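Local coordinates for protein myosin light chain 1 (Saccharomyces cerevisiae, PDB 1M45) that serves as a calmodulin-like light chain that binds the IQ motifs of class II and class V myosins and of IQG1 during cytokinesis, at residues I33-I45 against L66-T78. Sequence-based numbering, arbitrary orientation.
Sequences IGYNPTNQLVQDI and LIEVNEKELDATT
One face of the Y35 ring is covered by L74, whose CB lies 3.7 Å from the ring centroid in a CH-pi contact displaced toward the rim. I67 CG2 and T78 CG2 approach the same ring obliquely, and Y35 OH is bonded to the backbone N of R4, which ties the N-terminal residues to this ring. The other flat group, the amide of N36, points its ND2 at T77 O (3.1 Å); the carbonyl oxygen lies in the amide plane, whereas the donor stands 36° out of the carbonyl plane. N36 OD1 is hydrogen-bonded to a basic side chain of the bound IQ peptide. The hydroxyl T77 OG1 accepts a nearly straight bond from N36 N (2.9 Å). With chi1 at 73°, that hydroxyl sits between the backbone N and carbonyl carbon and donates to L74 O (2.7 Å), which also accepts from T77 N. In the N-terminal lobe, whose helices and short paired strands 20-22 and 57-59 are consistent with an EF-hand pair, loop 33-38 and the helix after it pack against the end of helix 60-69 and helix 71-75; the axes of segments 39-45 and 71-75 run nearly antiparallel (168°). A valine in place of T77 would probably leave N36 N without its acceptor and L74 O without its hydroxyl donor. Farther along, L41 CD2 meets T77 CG2 tip to tip (3.9 Å), and I45 CG1 slides past the N70 amide, with ND2 3.7 Å away. A water joins N70 ND2 to I45 O.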
ATOM      1  N   ILE A  33       0.899   8.989  -4.314  1.00 13.00           N
ATOM      2  CA  ILE A  33      -0.098   9.661  -5.165  1.00 14.72           C
ATOM      3  C   ILE A  33      -1.355   8.832  -5.410  1.00 14.03           C
ATOM      4  O   ILE A  33      -2.283   9.298  -6.075  1.00 15.55           O
ATOM      5  CB  ILE A  33       0.542  10.167  -6.496  1.00 13.97           C
ATOM      6  CG1 ILE A  33       0.983   9.013  -7.382  1.00 15.82           C
ATOM      7  CG2 ILE A  33       1.658  11.151  -6.218  1.00 18.11           C
ATOM      8  CD1 ILE A  33       1.470   9.427  -8.763  1.00 17.37           C
ATOM      9  N   GLY A  34      -1.367   7.590  -4.917  1.00 13.31           N
ATOM     10  CA  GLY A  34      -2.632   6.848  -5.037  1.00 12.83           C
ATOM     11  C   GLY A  34      -2.594   5.454  -5.646  1.00 13.98           C
ATOM     12  O   GLY A  34      -3.650   4.800  -5.708  1.00 16.07           O
ATOM     13  N   TYR A  35      -1.450   5.021  -6.144  1.00 13.10           N
ATOM     14  CA  TYR A  35      -1.341   3.668  -6.711  1.00 13.51           C
ATOM     15  C   TYR A  35      -0.907   2.639  -5.655  1.00 14.19           C
ATOM     16  O   TYR A  35      -0.470   2.995  -4.546  1.00 13.37           O
ATOM     17  CB  TYR A  35      -0.383   3.675  -7.906  1.00 13.16           C
ATOM     18  CG  TYR A  35      -0.800   4.627  -8.986  1.00 13.63           C
ATOM     19  CD1 TYR A  35      -0.007   5.730  -9.307  1.00 15.85           C
ATOM     20  CD2 TYR A  35      -1.953   4.391  -9.733  1.00 12.91           C
ATOM     21  CE1 TYR A  35      -0.364   6.577 -10.356  1.00 17.86           C
ATOM     22  CE2 TYR A  35      -2.318   5.240 -10.765  1.00 16.88           C
ATOM     23  CZ  TYR A  35      -1.523   6.321 -11.057  1.00 15.96           C
ATOM     24  OH  TYR A  35      -1.907   7.138 -12.073  1.00 20.04           O
ATOM     25  N   ASN A  36      -1.028   1.352  -5.981  1.00 12.92           N
ATOM     26  CA  ASN A  36      -0.648   0.294  -5.059  1.00 13.62           C
ATOM     27  C   ASN A  36       0.156  -0.760  -5.774  1.00 14.86           C
ATOM     28  O   ASN A  36      -0.229  -1.937  -5.753  1.00 16.96           O
ATOM     29  CB  ASN A  36      -1.886  -0.321  -4.392  1.00 13.10           C
ATOM     30  CG  ASN A  36      -2.747   0.732  -3.731  1.00 15.13           C
ATOM     31  OD1 ASN A  36      -2.376   1.281  -2.693  1.00 13.92           O
ATOM     32  ND2 ASN A  36      -3.922   0.981  -4.297  1.00 12.41           N
ATOM     33  N   PRO A  37       1.279  -0.370  -6.360  1.00 15.98           N
ATOM     34  CA  PRO A  37       2.086  -1.323  -7.140  1.00 17.27           C
ATOM     35  C   PRO A  37       2.818  -2.360  -6.306  1.00 18.74           C
ATOM     36  O   PRO A  37       3.151  -2.115  -5.138  1.00 19.02           O
ATOM     37  CB  PRO A  37       3.078  -0.405  -7.856  1.00 17.49           C
ATOM     38  CG  PRO A  37       3.332   0.676  -6.841  1.00 17.85           C
ATOM     39  CD  PRO A  37       1.904   0.970  -6.340  1.00 14.84           C
ATOM     40  N   THR A  38       3.033  -3.543  -6.892  1.00 19.56           N
ATOM     41  CA  THR A  38       3.937  -4.506  -6.289  1.00 19.76           C
ATOM     42  C   THR A  38       5.331  -3.983  -6.604  1.00 19.79           C
ATOM     43  O   THR A  38       5.523  -3.209  -7.572  1.00 18.71           O
ATOM     44  CB  THR A  38       3.826  -5.905  -6.928  1.00 20.01           C
ATOM     45  OG1 THR A  38       4.068  -5.768  -8.338  1.00 18.46           O
ATOM     46  CG2 THR A  38       2.414  -6.458  -6.776  1.00 20.72           C
ATOM     47  N   ASN A  39       6.316  -4.405  -5.810  1.00 21.58           N
ATOM     48  CA  ASN A  39       7.705  -4.029  -6.084  1.00 22.95           C
ATOM     49  C   ASN A  39       8.097  -4.452  -7.513  1.00 22.93           C
ATOM     50  O   ASN A  39       8.804  -3.734  -8.229  1.00 21.48           O
ATOM     51  CB  ASN A  39       8.657  -4.650  -5.042  1.00 23.64           C
ATOM     52  CG  ASN A  39       8.416  -4.121  -3.594  1.00 27.88           C
ATOM     53  OD1 ASN A  39       7.700  -3.137  -3.375  1.00 31.13           O
ATOM     54  ND2 ASN A  39       9.026  -4.787  -2.611  1.00 30.97           N
ATOM     55  N   GLN A  40       7.598  -5.615  -7.952  1.00 23.64           N
ATOM     56  CA  GLN A  40       7.879  -6.067  -9.310  1.00 23.86           C
ATOM     57  C   GLN A  40       7.441  -5.107 -10.410  1.00 22.78           C
ATOM     58  O   GLN A  40       8.196  -4.836 -11.361  1.00 23.08           O
ATOM     59  CB  GLN A  40       7.330  -7.491  -9.549  1.00 24.82           C
ATOM     60  CG  GLN A  40       7.682  -8.070 -10.895  1.00 28.85           C
ATOM     61  CD  GLN A  40       9.173  -8.216 -11.071  1.00 32.83           C
ATOM     62  OE1 GLN A  40       9.854  -8.806 -10.227  1.00 36.93           O
ATOM     63  NE2 GLN A  40       9.691  -7.672 -12.163  1.00 34.65           N
ATOM     64  N   LEU A  41       6.227  -4.573 -10.288  1.00 21.14           N
ATOM     65  CA  LEU A  41       5.733  -3.626 -11.264  1.00 20.50           C
ATOM     66  C   LEU A  41       6.619  -2.381 -11.330  1.00 20.86           C
ATOM     67  O   LEU A  41       6.885  -1.865 -12.402  1.00 20.05           O
ATOM     68  CB  LEU A  41       4.269  -3.226 -10.978  1.00 20.10           C
ATOM     69  CG  LEU A  41       3.716  -2.121 -11.890  1.00 19.46           C
ATOM     70  CD1 LEU A  41       3.806  -2.519 -13.346  1.00 22.17           C
ATOM     71  CD2 LEU A  41       2.250  -1.833 -11.536  1.00 18.08           C
ATOM     72  N   VAL A  42       7.057  -1.917 -10.168  1.00 20.22           N
ATOM     73  CA  VAL A  42       7.939  -0.745 -10.106  1.00 20.07           C
ATOM     74  C   VAL A  42       9.220  -1.040 -10.940  1.00 21.37           C
ATOM     75  O   VAL A  42       9.631  -0.242 -11.773  1.00 20.64           O
ATOM     76  CB  VAL A  42       8.265  -0.390  -8.659  1.00 20.41           C
ATOM     77  CG1 VAL A  42       9.183   0.826  -8.588  1.00 20.89           C
ATOM     78  CG2 VAL A  42       6.977  -0.124  -7.852  1.00 18.95           C
ATOM     79  N   GLN A  43       9.815  -2.208 -10.702  1.00 23.31           N
ATOM     80  CA  GLN A  43      11.015  -2.626 -11.433  1.00 25.34           C
ATOM     81  C   GLN A  43      10.775  -2.753 -12.935  1.00 26.66           C
ATOM     82  O   GLN A  43      11.628  -2.347 -13.722  1.00 27.83           O
ATOM     83  CB  GLN A  43      11.536  -3.959 -10.864  1.00 25.19           C
ATOM     84  CG  GLN A  43      11.956  -3.886  -9.418  1.00 27.00           C
ATOM     85  CD  GLN A  43      13.071  -2.884  -9.185  1.00 29.58           C
ATOM     86  OE1 GLN A  43      13.030  -2.131  -8.227  1.00 34.14           O
ATOM     87  NE2 GLN A  43      14.065  -2.871 -10.073  1.00 32.64           N
ATOM     88  N   ASP A  44       9.615  -3.258 -13.348  1.00 26.79           N
ATOM     89  CA  ASP A  44       9.318  -3.368 -14.770  1.00 27.13           C
ATOM     90  C   ASP A  44       9.227  -1.985 -15.410  1.00 27.11           C
ATOM     91  O   ASP A  44       9.682  -1.778 -16.534  1.00 28.14           O
ATOM     92  CB  ASP A  44       8.008  -4.136 -15.030  1.00 27.55           C
ATOM     93  CG  ASP A  44       8.009  -5.545 -14.451  1.00 30.68           C
ATOM     94  OD1 ASP A  44       9.062  -6.204 -14.387  1.00 33.84           O
ATOM     95  OD2 ASP A  44       6.962  -6.076 -14.023  1.00 35.64           O
ATOM     96  N   ILE A  45       8.636  -1.039 -14.682  1.00 26.79           N
ATOM     97  CA  ILE A  45       8.493   0.325 -15.155  1.00 25.79           C
ATOM     98  C   ILE A  45       9.850   0.968 -15.364  1.00 27.03           C
ATOM     99  O   ILE A  45      10.074   1.553 -16.410  1.00 27.15           O
ATOM    100  CB  ILE A  45       7.633   1.168 -14.197  1.00 25.93           C
ATOM    101  CG1 ILE A  45       6.169   0.765 -14.308  1.00 25.75           C
ATOM    102  CG2 ILE A  45       7.746   2.666 -14.548  1.00 23.42           C
ATOM    103  CD1 ILE A  45       5.281   1.385 -13.256  1.00 26.56           C
ATOM    104  N   LEU A  66       6.532   8.301 -17.149  1.00 23.61           N
ATOM    105  CA  LEU A  66       6.398   6.872 -16.799  1.00 22.48           C
ATOM    106  C   LEU A  66       4.968   6.524 -16.452  1.00 22.53           C
ATOM    107  O   LEU A  66       4.499   5.431 -16.806  1.00 22.84           O
ATOM    108  CB  LEU A  66       7.333   6.468 -15.647  1.00 21.94           C
ATOM    109  CG  LEU A  66       8.830   6.572 -15.905  1.00 22.58           C
ATOM    110  CD1 LEU A  66       9.630   6.403 -14.618  1.00 22.24           C
ATOM    111  CD2 LEU A  66       9.247   5.527 -16.935  1.00 23.97           C
ATOM    112  N   ILE A  67       4.283   7.407 -15.723  1.00 22.79           N
ATOM    113  CA  ILE A  67       2.905   7.141 -15.326  1.00 23.04           C
ATOM    114  C   ILE A  67       1.976   7.136 -16.540  1.00 24.68           C
ATOM    115  O   ILE A  67       1.104   6.306 -16.649  1.00 25.09           O
ATOM    116  CB  ILE A  67       2.441   8.153 -14.264  1.00 23.34           C
ATOM    117  CG1 ILE A  67       3.264   7.970 -12.992  1.00 21.63           C
ATOM    118  CG2 ILE A  67       0.923   8.024 -13.993  1.00 23.50           C
ATOM    119  CD1 ILE A  67       3.203   9.123 -12.039  1.00 25.19           C
ATOM    120  N   GLU A  68       2.152   8.077 -17.457  1.00 25.63           N
ATOM    121  CA  GLU A  68       1.285   8.108 -18.627  1.00 27.76           C
ATOM    122  C   GLU A  68       1.435   6.873 -19.482  1.00 27.10           C
ATOM    123  O   GLU A  68       0.447   6.328 -19.936  1.00 27.79           O
ATOM    124  CB  GLU A  68       1.566   9.346 -19.466  1.00 28.08           C
ATOM    125  CG  GLU A  68       1.377  10.634 -18.701  1.00 32.38           C
ATOM    126  CD  GLU A  68       1.692  11.845 -19.544  1.00 36.71           C
ATOM    127  OE1 GLU A  68       2.838  11.964 -20.037  1.00 36.97           O
ATOM    128  OE2 GLU A  68       0.778  12.669 -19.714  1.00 40.54           O
ATOM    129  N   VAL A  69       2.665   6.399 -19.660  1.00 26.85           N
ATOM    130  CA  VAL A  69       2.915   5.161 -20.384  1.00 26.04           C
ATOM    131  C   VAL A  69       2.331   3.923 -19.693  1.00 26.04           C
ATOM    132  O   VAL A  69       1.958   2.948 -20.324  1.00 26.03           O
ATOM    133  CB  VAL A  69       4.447   4.971 -20.564  1.00 27.29           C
ATOM    134  CG1 VAL A  69       4.773   3.639 -21.186  1.00 26.78           C
ATOM    135  CG2 VAL A  69       5.019   6.120 -21.402  1.00 27.61           C
ATOM    136  N   ASN A  70       2.269   3.973 -18.369  1.00 24.32           N
ATOM    137  CA  ASN A  70       1.828   2.823 -17.586  1.00 23.89           C
ATOM    138  C   ASN A  70       0.512   3.083 -16.875  1.00 24.04           C
ATOM    139  O   ASN A  70       0.213   2.471 -15.836  1.00 22.92           O
ATOM    140  CB  ASN A  70       2.922   2.483 -16.584  1.00 23.42           C
ATOM    141  CG  ASN A  70       4.148   1.922 -17.252  1.00 26.58           C
ATOM    142  OD1 ASN A  70       4.129   0.789 -17.705  1.00 27.70           O
ATOM    143  ND2 ASN A  70       5.227   2.721 -17.331  1.00 25.48           N
ATOM    144  N   GLU A  71      -0.275   3.984 -17.457  1.00 23.95           N
ATOM    145  CA  GLU A  71      -1.559   4.390 -16.898  1.00 25.87           C
ATOM    146  C   GLU A  71      -2.463   3.209 -16.547  1.00 24.76           C
ATOM    147  O   GLU A  71      -2.937   3.112 -15.423  1.00 23.74           O
ATOM    148  CB  GLU A  71      -2.262   5.362 -17.858  1.00 26.64           C
ATOM    149  CG  GLU A  71      -3.422   6.125 -17.237  1.00 33.28           C
ATOM    150  CD  GLU A  71      -4.214   6.912 -18.254  1.00 40.54           C
ATOM    151  OE1 GLU A  71      -4.788   6.286 -19.165  1.00 42.91           O
ATOM    152  OE2 GLU A  71      -4.251   8.163 -18.145  1.00 43.35           O
ATOM    153  N   LYS A  72      -2.663   2.308 -17.503  1.00 24.33           N
ATOM    154  CA  LYS A  72      -3.565   1.176 -17.317  1.00 24.64           C
ATOM    155  C   LYS A  72      -3.068   0.224 -16.271  1.00 23.25           C
ATOM    156  O   LYS A  72      -3.850  -0.243 -15.432  1.00 22.75           O
ATOM    157  CB  LYS A  72      -3.822   0.411 -18.641  1.00 26.57           C
ATOM    158  CG  LYS A  72      -4.654   1.187 -19.641  1.00 30.39           C
ATOM    159  CD  LYS A  72      -3.934   2.440 -20.173  1.00 35.08           C
ATOM    160  CE  LYS A  72      -4.576   3.005 -21.452  1.00 37.79           C
ATOM    161  NZ  LYS A  72      -3.766   4.135 -22.035  1.00 39.29           N
ATOM    162  N   GLU A  73      -1.772  -0.060 -16.291  1.00 20.61           N
ATOM    163  CA  GLU A  73      -1.226  -1.016 -15.323  1.00 20.70           C
ATOM    164  C   GLU A  73      -1.246  -0.451 -13.918  1.00 19.23           C
ATOM    165  O   GLU A  73      -1.475  -1.189 -12.941  1.00 18.91           O
ATOM    166  CB  GLU A  73       0.194  -1.407 -15.704  1.00 20.57           C
ATOM    167  CG  GLU A  73       0.268  -2.124 -17.056  1.00 23.28           C
ATOM    168  CD  GLU A  73       0.366  -1.198 -18.269  1.00 24.57           C
ATOM    169  OE1 GLU A  73      -0.029  -0.011 -18.240  1.00 20.92           O
ATOM    170  OE2 GLU A  73       0.825  -1.695 -19.315  1.00 29.39           O
ATOM    171  N   LEU A  74      -1.026   0.854 -13.813  1.00 18.20           N
ATOM    172  CA  LEU A  74      -1.022   1.500 -12.484  1.00 17.25           C
ATOM    173  C   LEU A  74      -2.446   1.659 -11.996  1.00 17.79           C
ATOM    174  O   LEU A  74      -2.742   1.374 -10.841  1.00 18.12           O
ATOM    175  CB  LEU A  74      -0.286   2.864 -12.516  1.00 16.13           C
ATOM    176  CG  LEU A  74       1.230   2.702 -12.703  1.00 16.05           C
ATOM    177  CD1 LEU A  74       1.835   4.055 -13.086  1.00 15.58           C
ATOM    178  CD2 LEU A  74       1.805   2.257 -11.360  1.00 17.05           C
ATOM    179  N   ASP A  75      -3.331   2.067 -12.898  0.50 17.81           N
ATOM    180  CA  ASP A  75      -4.727   2.188 -12.541  0.50 17.84           C
ATOM    181  C   ASP A  75      -5.313   0.848 -12.076  0.50 17.65           C
ATOM    182  O   ASP A  75      -6.151   0.839 -11.194  0.50 17.67           O
ATOM    183  CB  ASP A  75      -5.516   2.731 -13.723  0.50 18.26           C
ATOM    184  CG  ASP A  75      -6.950   2.834 -13.430  0.50 18.18           C
ATOM    185  OD1 ASP A  75      -7.301   3.539 -12.461  0.50 18.49           O
ATOM    186  OD2 ASP A  75      -7.795   2.227 -14.113  0.50 22.77           O
ATOM    187  N   ALA A  76      -4.865  -0.259 -12.672  1.00 17.08           N
ATOM    188  CA  ALA A  76      -5.289  -1.618 -12.285  1.00 17.64           C
ATOM    189  C   ALA A  76      -4.940  -1.963 -10.839  1.00 18.29           C
ATOM    190  O   ALA A  76      -5.564  -2.859 -10.264  1.00 20.74           O
ATOM    191  CB  ALA A  76      -4.684  -2.654 -13.225  1.00 18.44           C
ATOM    192  N   THR A  77      -3.980  -1.245 -10.237  1.00 15.95           N
ATOM    193  CA  THR A  77      -3.623  -1.504  -8.832  1.00 16.13           C
ATOM    194  C   THR A  77      -4.546  -0.776  -7.851  1.00 15.68           C
ATOM    195  O   THR A  77      -4.372  -0.933  -6.646  1.00 16.30           O
ATOM    196  CB  THR A  77      -2.153  -1.130  -8.507  1.00 14.52           C
ATOM    197  OG1 THR A  77      -2.028   0.288  -8.478  1.00 16.73           O
ATOM    198  CG2 THR A  77      -1.168  -1.660  -9.607  1.00 14.29           C
ATOM    199  N   THR A  78      -5.531  -0.029  -8.356  1.00 15.96           N
ATOM    200  CA  THR A  78      -6.443   0.720  -7.473  1.00 16.00           C
ATOM    201  C   THR A  78      -7.866   0.199  -7.515  1.00 15.40           C
ATOM    202  O   THR A  78      -8.783   0.869  -7.068  1.00 17.15           O
ATOM    203  CB  THR A  78      -6.463   2.216  -7.800  1.00 16.13           C
ATOM    204  OG1 THR A  78      -7.105   2.433  -9.064  1.00 16.05           O
ATOM    205  CG2 THR A  78      -5.016   2.781  -7.894  1.00 17.98           C
TER
HETATM  206  O   HOH W   1       8.064   1.993 -18.252  1.00 23.60           O